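Local coordinates for copper homeostasis operon regulatory protein (Thermus thermophilus, PDB 3AAI) that represses transcription of a copper-sensitive operon, probably by binding its regulatory DNA directly, and thereby probably helps to control copper homeostasis, at the interface of chains A and B and the interface of chains A and C. Numbering follows the deposited sequence. Chains: chain A/B/C, Copper homeostasis operon regulatory protein.

Contact 1: the interface of chains A and B. Residues chain A 16-17, 20-21, 24, 55; chain B 27, 30-31, 34, 48.
A:Leu20 reaches from helix 10-34 of chain A into a pocket built by chain B, and its two methyls go separate ways. CD1 lies 3.6 Å from CD1 of B:Leu34 and also meets CG2 of B:Ile30, both of whose side chains run at about a right angle to its own. CD2 turns instead toward B:Leu48 CD2, at 3.9 Å, and B:Leu27 CD1. The stem of the same leucine is tightly packed as well, its CB 3.4 Å from CD2 of B:Leu31. That methyl is pressed against the backbone of helix 10-34, with the carbonyl O of A:Arg17 3.3 Å from B:Leu31 CD2. B:Leu27 does likewise one turn along, its CD2 resting 3.5 Å from CA of A:Lys24, while the A:Lys24 chain crosses B:Leu31 with its CD.

At the rim A:Arg17 and B:Leu34 run alongside in opposite senses, CG to CB at 3.4 Å. A bend at chi3 (69°) carries the guanidinium back over the carbonyl of B:Leu31; NE is 3.0 Å from that O, but the O stands well above the guanidinium plane, where no N-H is directed at it, so the closeness is not a hydrogen bond. An alanine in place of A:Arg17 would probably uncover the flank of B:Leu34 and leave a gap beside the B:Leu31 carbonyl. The patch joins the two subunits of the homodimer through interlocking leucines of their four-helix bundle.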
loop_
_atom_site.group_PDB
_atom_site.type_symbol
_atom_site.label_atom_id
_atom_site.label_comp_id
_atom_site.label_asym_id
_atom_site.label_seq_id
_atom_site.Cartn_x
_atom_site.Cartn_y
_atom_site.Cartn_z
ATOM N N ALA A 16 -9.967 14.526 -14.651
ATOM C CA ALA A 16 -10.278 13.361 -13.830
ATOM C C ALA A 16 -11.341 12.488 -14.498
ATOM O O ALA A 16 -11.247 11.269 -14.469
ATOM C CB ALA A 16 -10.751 13.798 -12.446
ATOM N N ARG A 17 -12.346 13.107 -15.109
ATOM C CA ARG A 17 -13.394 12.333 -15.769
ATOM C C ARG A 17 -12.842 11.556 -16.954
ATOM O O ARG A 17 -13.183 10.392 -17.164
ATOM C CB ARG A 17 -14.525 13.234 -16.266
ATOM C CG ARG A 17 -15.373 13.873 -15.184
ATOM C CD ARG A 17 -16.739 14.220 -15.745
ATOM N NE ARG A 17 -17.506 13.006 -16.023
ATOM C CZ ARG A 17 -18.552 12.942 -16.841
ATOM N NH1 ARG A 17 -18.970 14.029 -17.481
ATOM N NH2 ARG A 17 -19.190 11.789 -17.010
ATOM N N LEU A 20 -10.735 8.713 -15.661
ATOM C CA LEU A 20 -11.522 7.675 -15.027
ATOM C C LEU A 20 -12.402 6.933 -16.017
ATOM O O LEU A 20 -12.786 5.790 -15.778
ATOM C CB LEU A 20 -12.355 8.271 -13.893
ATOM C CG LEU A 20 -11.515 8.756 -12.707
ATOM C CD1 LEU A 20 -12.431 9.357 -11.660
ATOM C CD2 LEU A 20 -10.724 7.587 -12.124
ATOM N N LEU A 21 -12.728 7.589 -17.126
ATOM C CA LEU A 21 -13.545 6.957 -18.156
ATOM C C LEU A 21 -12.710 5.829 -18.782
ATOM O O LEU A 21 -13.212 4.737 -19.018
ATOM C CB LEU A 21 -13.954 7.981 -19.220
ATOM C CG LEU A 21 -14.930 7.466 -20.285
ATOM C CD1 LEU A 21 -16.176 6.918 -19.602
ATOM C CD2 LEU A 21 -15.303 8.592 -21.249
ATOM N N LYS A 24 -12.337 3.002 -16.314
ATOM C CA LYS A 24 -13.556 2.191 -16.323
ATOM C C LYS A 24 -13.563 1.260 -17.544
ATOM O O LYS A 24 -13.943 0.092 -17.450
ATOM C CB LYS A 24 -14.793 3.093 -16.344
ATOM C CG LYS A 24 -16.074 2.371 -16.721
ATOM C CD LYS A 24 -17.200 3.350 -16.965
ATOM C CE LYS A 24 -18.286 2.732 -17.823
ATOM N NZ LYS A 24 -17.791 2.422 -19.192
ATOM N N LEU A 55 -5.927 4.754 -11.248
ATOM C CA LEU A 55 -6.752 5.374 -10.215
ATOM C C LEU A 55 -5.858 6.219 -9.317
ATOM O O LEU A 55 -6.200 7.353 -8.980
ATOM C CB LEU A 55 -7.477 4.299 -9.393
ATOM C CG LEU A 55 -8.464 3.421 -10.172
ATOM C CD1 LEU A 55 -9.038 2.361 -9.247
ATOM C CD2 LEU A 55 -9.583 4.272 -10.761
ATOM N N LEU B 27 -17.365 3.165 -9.934
ATOM C CA LEU B 27 -16.539 4.094 -10.704
ATOM C C LEU B 27 -17.415 4.981 -11.589
ATOM O O LEU B 27 -17.115 6.158 -11.801
ATOM C CB LEU B 27 -15.525 3.319 -11.553
ATOM C CG LEU B 27 -14.424 4.094 -12.287
ATOM C CD1 LEU B 27 -13.692 5.026 -11.329
ATOM C CD2 LEU B 27 -13.452 3.101 -12.912
ATOM N N ILE B 30 -18.669 7.795 -9.538
ATOM C CA ILE B 30 -17.691 8.860 -9.343
ATOM C C ILE B 30 -17.691 9.748 -10.590
ATOM O O ILE B 30 -17.667 10.981 -10.489
ATOM C CB ILE B 30 -16.260 8.292 -9.126
ATOM C CG1 ILE B 30 -16.236 7.372 -7.903
ATOM C CG2 ILE B 30 -15.265 9.427 -8.954
ATOM C CD1 ILE B 30 -14.854 6.827 -7.578
ATOM N N LEU B 31 -17.719 9.109 -11.760
ATOM C CA LEU B 31 -17.734 9.824 -13.037
ATOM C C LEU B 31 -18.945 10.753 -13.114
ATOM O O LEU B 31 -18.849 11.864 -13.629
ATOM C CB LEU B 31 -17.776 8.835 -14.205
ATOM C CG LEU B 31 -16.459 8.120 -14.522
ATOM C CD1 LEU B 31 -16.699 6.982 -15.503
ATOM C CD2 LEU B 31 -15.462 9.118 -15.089
ATOM N N LEU B 34 -18.497 13.690 -10.769
ATOM C CA LEU B 34 -17.564 14.652 -11.328
ATOM C C LEU B 34 -18.260 15.561 -12.332
ATOM O O LEU B 34 -17.650 16.476 -12.877
ATOM C CB LEU B 34 -16.384 13.932 -11.990
ATOM C CG LEU B 34 -15.372 13.284 -11.038
ATOM C CD1 LEU B 34 -14.407 12.417 -11.841
ATOM C CD2 LEU B 34 -14.613 14.370 -10.257
ATOM N N LEU B 48 -12.343 6.911 -4.564
ATOM C CA LEU B 48 -11.344 6.249 -5.392
ATOM C C LEU B 48 -10.696 5.163 -4.542
ATOM O O LEU B 48 -10.455 4.052 -5.014
ATOM C CB LEU B 48 -10.296 7.253 -5.880
ATOM C CG LEU B 48 -10.801 8.177 -6.994
ATOM C CD1 LEU B 48 -9.790 9.286 -7.273
ATOM C CD2 LEU B 48 -11.063 7.351 -8.244
#

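Contact 2: the interface of chains A and C. Residues chain A 60, 63-64, 67; chain C 84-85, 88, 92.
OE2 of the A:Glu60 carboxylate lies between two cationic groups, one from each chain of this mainly helical CsoR-family repressor. The ammonium NZ of C:Lys92 donates a hydrogen bond to A:Glu60 OE2 at 2.7 Å, a salt bridge as well, arriving on the syn side but 28° out of the carboxylate plane. On the same chain as the glutamate, A:Arg64 presents the edge of its guanidinium, with OE2 of A:Glu60 in its plane and NH2 at 3.7 Å, a longer salt bridge. A:Glu60 and A:Arg64 come from helix 41-69, one turn apart, whereas C:Lys92 follows the C-terminal helix 84-91 of the other chain. The protein is a homodimer, so this two-fold A-C interface of the deposited tetramer may arise from crystal packing. The carboxylate probably offsets the repulsion between A:Arg64 NH2 and C:Lys92 NZ, which stand 5.1 Å apart.

Selenomethionine C:Met88 packs behind this charged group. Its CG sits 3.7 Å above one face of the A:Arg64 guanidinium, offset toward the rim, so aliphatic carbon covers part of that flat group. Bends at chi2 (-56°) and chi3 (-63°) fold the tail back, placing SE 3.7 Å from CD2 of A:Leu63 and near A:Leu67 CD1. The terminal CE comes against CG of A:Glu60. At the far end C:Val84 splits its methyls: CG1 meets A:Arg64 CG at 3.9 Å, and CG2 lies 4.0 Å from A:Leu67 CB.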
loop_
_atom_site.group_PDB
_atom_site.type_symbol
_atom_site.label_atom_id
_atom_site.label_comp_id
_atom_site.label_asym_id
_atom_site.label_seq_id
_atom_site.Cartn_x
_atom_site.Cartn_y
_atom_site.Cartn_z
ATOM N N GLU A 60 -3.735 11.294 -7.283
ATOM C CA GLU A 60 -2.543 12.119 -7.155
ATOM C C GLU A 60 -2.802 13.520 -7.688
ATOM O O GLU A 60 -2.444 14.515 -7.060
ATOM C CB GLU A 60 -1.389 11.491 -7.934
ATOM C CG GLU A 60 -0.045 12.144 -7.681
ATOM C CD GLU A 60 1.078 11.498 -8.468
ATOM O OE1 GLU A 60 1.074 10.256 -8.590
ATOM O OE2 GLU A 60 1.965 12.232 -8.952
ATOM N N LEU A 63 -5.247 15.345 -5.390
ATOM C CA LEU A 63 -4.582 15.734 -4.148
ATOM C C LEU A 63 -3.710 16.970 -4.377
ATOM O O LEU A 63 -3.808 17.955 -3.643
ATOM C CB LEU A 63 -3.710 14.592 -3.613
ATOM C CG LEU A 63 -2.821 14.944 -2.413
ATOM C CD1 LEU A 63 -3.686 15.389 -1.241
ATOM C CD2 LEU A 63 -1.978 13.738 -2.022
ATOM N N ARG A 64 -2.863 16.906 -5.402
ATOM C CA ARG A 64 -1.959 18.001 -5.747
ATOM C C ARG A 64 -2.690 19.344 -5.861
ATOM O O ARG A 64 -2.296 20.324 -5.230
ATOM C CB ARG A 64 -1.233 17.672 -7.062
ATOM C CG ARG A 64 -0.099 18.619 -7.429
ATOM C CD ARG A 64 0.541 18.220 -8.757
ATOM N NE ARG A 64 1.280 16.962 -8.669
ATOM C CZ ARG A 64 2.551 16.866 -8.288
ATOM N NH1 ARG A 64 3.236 17.957 -7.962
ATOM N NH2 ARG A 64 3.137 15.680 -8.221
ATOM N N LEU A 67 -3.816 20.529 -2.602
ATOM C CA LEU A 67 -2.711 21.061 -1.819
ATOM C C LEU A 67 -2.214 22.424 -2.307
ATOM O O LEU A 67 -2.013 23.336 -1.505
ATOM C CB LEU A 67 -1.548 20.067 -1.798
ATOM C CG LEU A 67 -1.839 18.699 -1.171
ATOM C CD1 LEU A 67 -0.592 17.840 -1.249
ATOM C CD2 LEU A 67 -2.289 18.866 0.279
ATOM N N VAL C 84 4.556 21.700 -2.336
ATOM C CA VAL C 84 3.671 20.640 -2.806
ATOM C C VAL C 84 4.455 19.549 -3.525
ATOM O O VAL C 84 4.269 18.365 -3.254
ATOM C CB VAL C 84 2.586 21.194 -3.759
ATOM C CG1 VAL C 84 1.769 20.044 -4.360
ATOM C CG2 VAL C 84 1.669 22.137 -2.997
ATOM N N GLU C 85 5.333 19.955 -4.437
ATOM C CA GLU C 85 6.147 19.012 -5.194
ATOM C C GLU C 85 7.005 18.171 -4.257
ATOM O O GLU C 85 7.092 16.951 -4.402
ATOM C CB GLU C 85 7.037 19.767 -6.185
HETATM N N MSE C 88 4.702 15.768 -2.293
HETATM C CA MSE C 88 4.276 14.701 -3.187
HETATM C C MSE C 88 5.412 13.708 -3.399
HETATM O O MSE C 88 5.224 12.497 -3.277
HETATM C CB MSE C 88 3.841 15.283 -4.534
HETATM C CG MSE C 88 2.557 16.102 -4.474
HETATM SE SE MSE C 88 1.069 15.099 -3.727
HETATM C CE MSE C 88 0.961 13.721 -5.073
ATOM N N LYS C 92 5.335 9.621 -2.548
ATOM C CA LYS C 92 5.521 8.640 -3.611
ATOM C C LYS C 92 6.868 7.934 -3.449
ATOM O O LYS C 92 6.866 6.714 -3.181
ATOM C CB LYS C 92 5.461 9.334 -4.974
ATOM C CG LYS C 92 4.203 10.172 -5.188
ATOM C CD LYS C 92 4.238 10.926 -6.513
ATOM C CE LYS C 92 4.226 9.977 -7.705
ATOM N NZ LYS C 92 4.245 10.717 -8.998
#

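Contact 3: the interface of chains A and B. Residues chain A 27, 30-31, 34, 44, 48; chain B 16, 20, 55, 58, 62.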
loop_
_atom_site.group_PDB
_atom_site.type_symbol
_atom_site.label_atom_id
_atom_site.label_comp_id
_atom_site.label_asym_id
_atom_site.label_seq_id
_atom_site.Cartn_x
_atom_site.Cartn_y
_atom_site.Cartn_z
ATOM N N LEU A 27 -11.358 -1.469 -16.759
ATOM C CA LEU A 27 -11.998 -2.341 -15.784
ATOM C C LEU A 27 -12.932 -3.343 -16.460
ATOM O O LEU A 27 -12.987 -4.512 -16.068
ATOM C CB LEU A 27 -12.768 -1.496 -14.757
ATOM C CG LEU A 27 -13.075 -2.135 -13.402
ATOM C CD1 LEU A 27 -11.814 -2.796 -12.846
ATOM C CD2 LEU A 27 -13.587 -1.053 -12.432
ATOM N N ILE A 30 -11.151 -6.331 -17.767
ATOM C CA ILE A 30 -10.815 -7.357 -16.787
ATOM C C ILE A 30 -12.053 -8.226 -16.571
ATOM O O ILE A 30 -11.961 -9.444 -16.368
ATOM C CB ILE A 30 -10.364 -6.726 -15.453
ATOM C CG1 ILE A 30 -9.159 -5.810 -15.706
ATOM C CG2 ILE A 30 -10.000 -7.826 -14.450
ATOM C CD1 ILE A 30 -8.557 -5.202 -14.454
ATOM N N LEU A 31 -13.211 -7.581 -16.630
ATOM C CA LEU A 31 -14.488 -8.255 -16.489
ATOM C C LEU A 31 -14.663 -9.275 -17.606
ATOM O O LEU A 31 -15.123 -10.390 -17.362
ATOM C CB LEU A 31 -15.627 -7.238 -16.545
ATOM C CG LEU A 31 -16.034 -6.589 -15.224
ATOM C CD1 LEU A 31 -17.020 -5.465 -15.490
ATOM C CD2 LEU A 31 -16.660 -7.650 -14.320
ATOM N N LEU A 34 -12.440 -12.373 -17.070
ATOM C CA LEU A 34 -12.998 -13.289 -16.086
ATOM C C LEU A 34 -14.229 -14.020 -16.599
ATOM O O LEU A 34 -14.464 -15.168 -16.230
ATOM C CB LEU A 34 -13.332 -12.541 -14.791
ATOM C CG LEU A 34 -12.091 -12.139 -13.988
ATOM C CD1 LEU A 34 -12.473 -11.219 -12.856
ATOM C CD2 LEU A 34 -11.408 -13.389 -13.460
ATOM N N VAL A 44 -4.352 -11.228 -15.317
ATOM C CA VAL A 44 -5.439 -10.581 -14.596
ATOM C C VAL A 44 -4.873 -9.769 -13.432
ATOM O O VAL A 44 -5.327 -8.652 -13.170
ATOM C CB VAL A 44 -6.461 -11.613 -14.062
ATOM C CG1 VAL A 44 -7.424 -10.942 -13.076
ATOM C CG2 VAL A 44 -7.256 -12.184 -15.218
ATOM N N LEU A 48 -5.219 -5.693 -13.124
ATOM C CA LEU A 48 -5.757 -5.082 -11.913
ATOM C C LEU A 48 -4.805 -4.034 -11.353
ATOM O O LEU A 48 -5.223 -2.933 -10.980
ATOM C CB LEU A 48 -6.020 -6.148 -10.847
ATOM C CG LEU A 48 -7.252 -7.018 -11.062
ATOM C CD1 LEU A 48 -7.232 -8.174 -10.073
ATOM C CD2 LEU A 48 -8.517 -6.169 -10.911
ATOM N N ALA B 16 -15.672 -12.971 -8.340
ATOM C CA ALA B 16 -14.775 -11.893 -8.756
ATOM C C ALA B 16 -15.515 -10.982 -9.743
ATOM O O ALA B 16 -15.344 -9.766 -9.738
ATOM C CB ALA B 16 -13.521 -12.471 -9.405
ATOM N N LEU B 20 -16.297 -6.989 -9.322
ATOM C CA LEU B 20 -15.789 -6.056 -10.324
ATOM C C LEU B 20 -16.949 -5.246 -10.878
ATOM O O LEU B 20 -16.817 -4.050 -11.147
ATOM C CB LEU B 20 -15.091 -6.799 -11.470
ATOM C CG LEU B 20 -13.717 -7.403 -11.191
ATOM C CD1 LEU B 20 -13.175 -7.979 -12.490
ATOM C CD2 LEU B 20 -12.766 -6.351 -10.642
ATOM N N LEU B 55 -10.804 -3.694 -5.812
ATOM C CA LEU B 55 -9.922 -4.325 -6.795
ATOM C C LEU B 55 -8.930 -5.228 -6.061
ATOM O O LEU B 55 -8.579 -6.306 -6.543
ATOM C CB LEU B 55 -9.170 -3.263 -7.611
ATOM C CG LEU B 55 -10.003 -2.305 -8.474
ATOM C CD1 LEU B 55 -9.079 -1.384 -9.252
ATOM C CD2 LEU B 55 -10.877 -3.090 -9.436
ATOM N N VAL B 58 -10.466 -8.629 -5.329
ATOM C CA VAL B 58 -10.534 -9.514 -6.487
ATOM C C VAL B 58 -9.153 -10.078 -6.793
ATOM O O VAL B 58 -9.023 -11.221 -7.223
ATOM C CB VAL B 58 -11.083 -8.774 -7.730
ATOM C CG1 VAL B 58 -10.900 -9.626 -8.985
ATOM C CG2 VAL B 58 -12.558 -8.468 -7.526
ATOM N N VAL B 62 -7.879 -13.871 -7.056
ATOM C CA VAL B 62 -7.170 -14.393 -8.211
ATOM C C VAL B 62 -5.828 -14.977 -7.781
ATOM O O VAL B 62 -5.401 -16.008 -8.298
ATOM C CB VAL B 62 -6.931 -13.289 -9.259
ATOM C CG1 VAL B 62 -6.010 -13.800 -10.359
ATOM C CG2 VAL B 62 -8.266 -12.853 -9.851
#
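With CG anti to the carbonyl carbon in both B:Leu20 (chi1 -74°) and A:Leu34 (chi1 -73°), each leucine directs its CD1 at the other, and these methyls meet tip to tip at 3.3 Å, tighter than a usual van der Waals contact. The two side chains cross at about a right angle. The same A:Leu34 methyl also touches CB of B:Ala16, at 3.8 Å, one helical turn from B:Leu20. From another direction A:Ile30 brings CG2 to 3.7 Å from B:Leu20 CD1, so that this methyl is met by A:Leu34, A:Ile30 and, more loosely, A:Leu31. A:Leu31 runs antiparallel to B:Leu20 and packs against its stem, CD2 to CB at 3.4 Å, again a close fit.

A second group of contacts is made by the 41-71 helix of chain B. CD2 of B:Leu55 lies 3.5 Å from CD1 of A:Leu27, with the two side chains oblique to one another, and it also approaches A:Leu48 CD2. The other A:Leu48 branch, CD1, turns to B:Val58 CG1 at 4.1 Å, crossing it at nearly a right angle. Farther along, CG1 of A:Val44 meets CG2 of B:Val62 at 3.8 Å. No polar pair links the two chains among these residues, so the contact here rests on apolar packing. It secures the other half of the helical bundle in the homodimer, joining the long helices of the two chains.

Contact 1 and contact 3 belong to one two-fold A-B interface, their C-alpha centres about 17 Å apart: residues 16, 20, 27, 30, 31, 34, 48 and 55 recur in both with the chains exchanged, so the two patches are largely symmetry twins in the two halves of the dimer interface. Contact 2 involves chain C and lies about 19 Å from contact 1 and 28 Å from contact 3. Helix 41-69 of chain A serves all three, giving A:Leu55 to contact 1, A:Val44 and A:Leu48 to contact 3, and residues 60-67 to contact 2. That helix may link the dimer core to the A-C interface, if the latter forms outside the crystal.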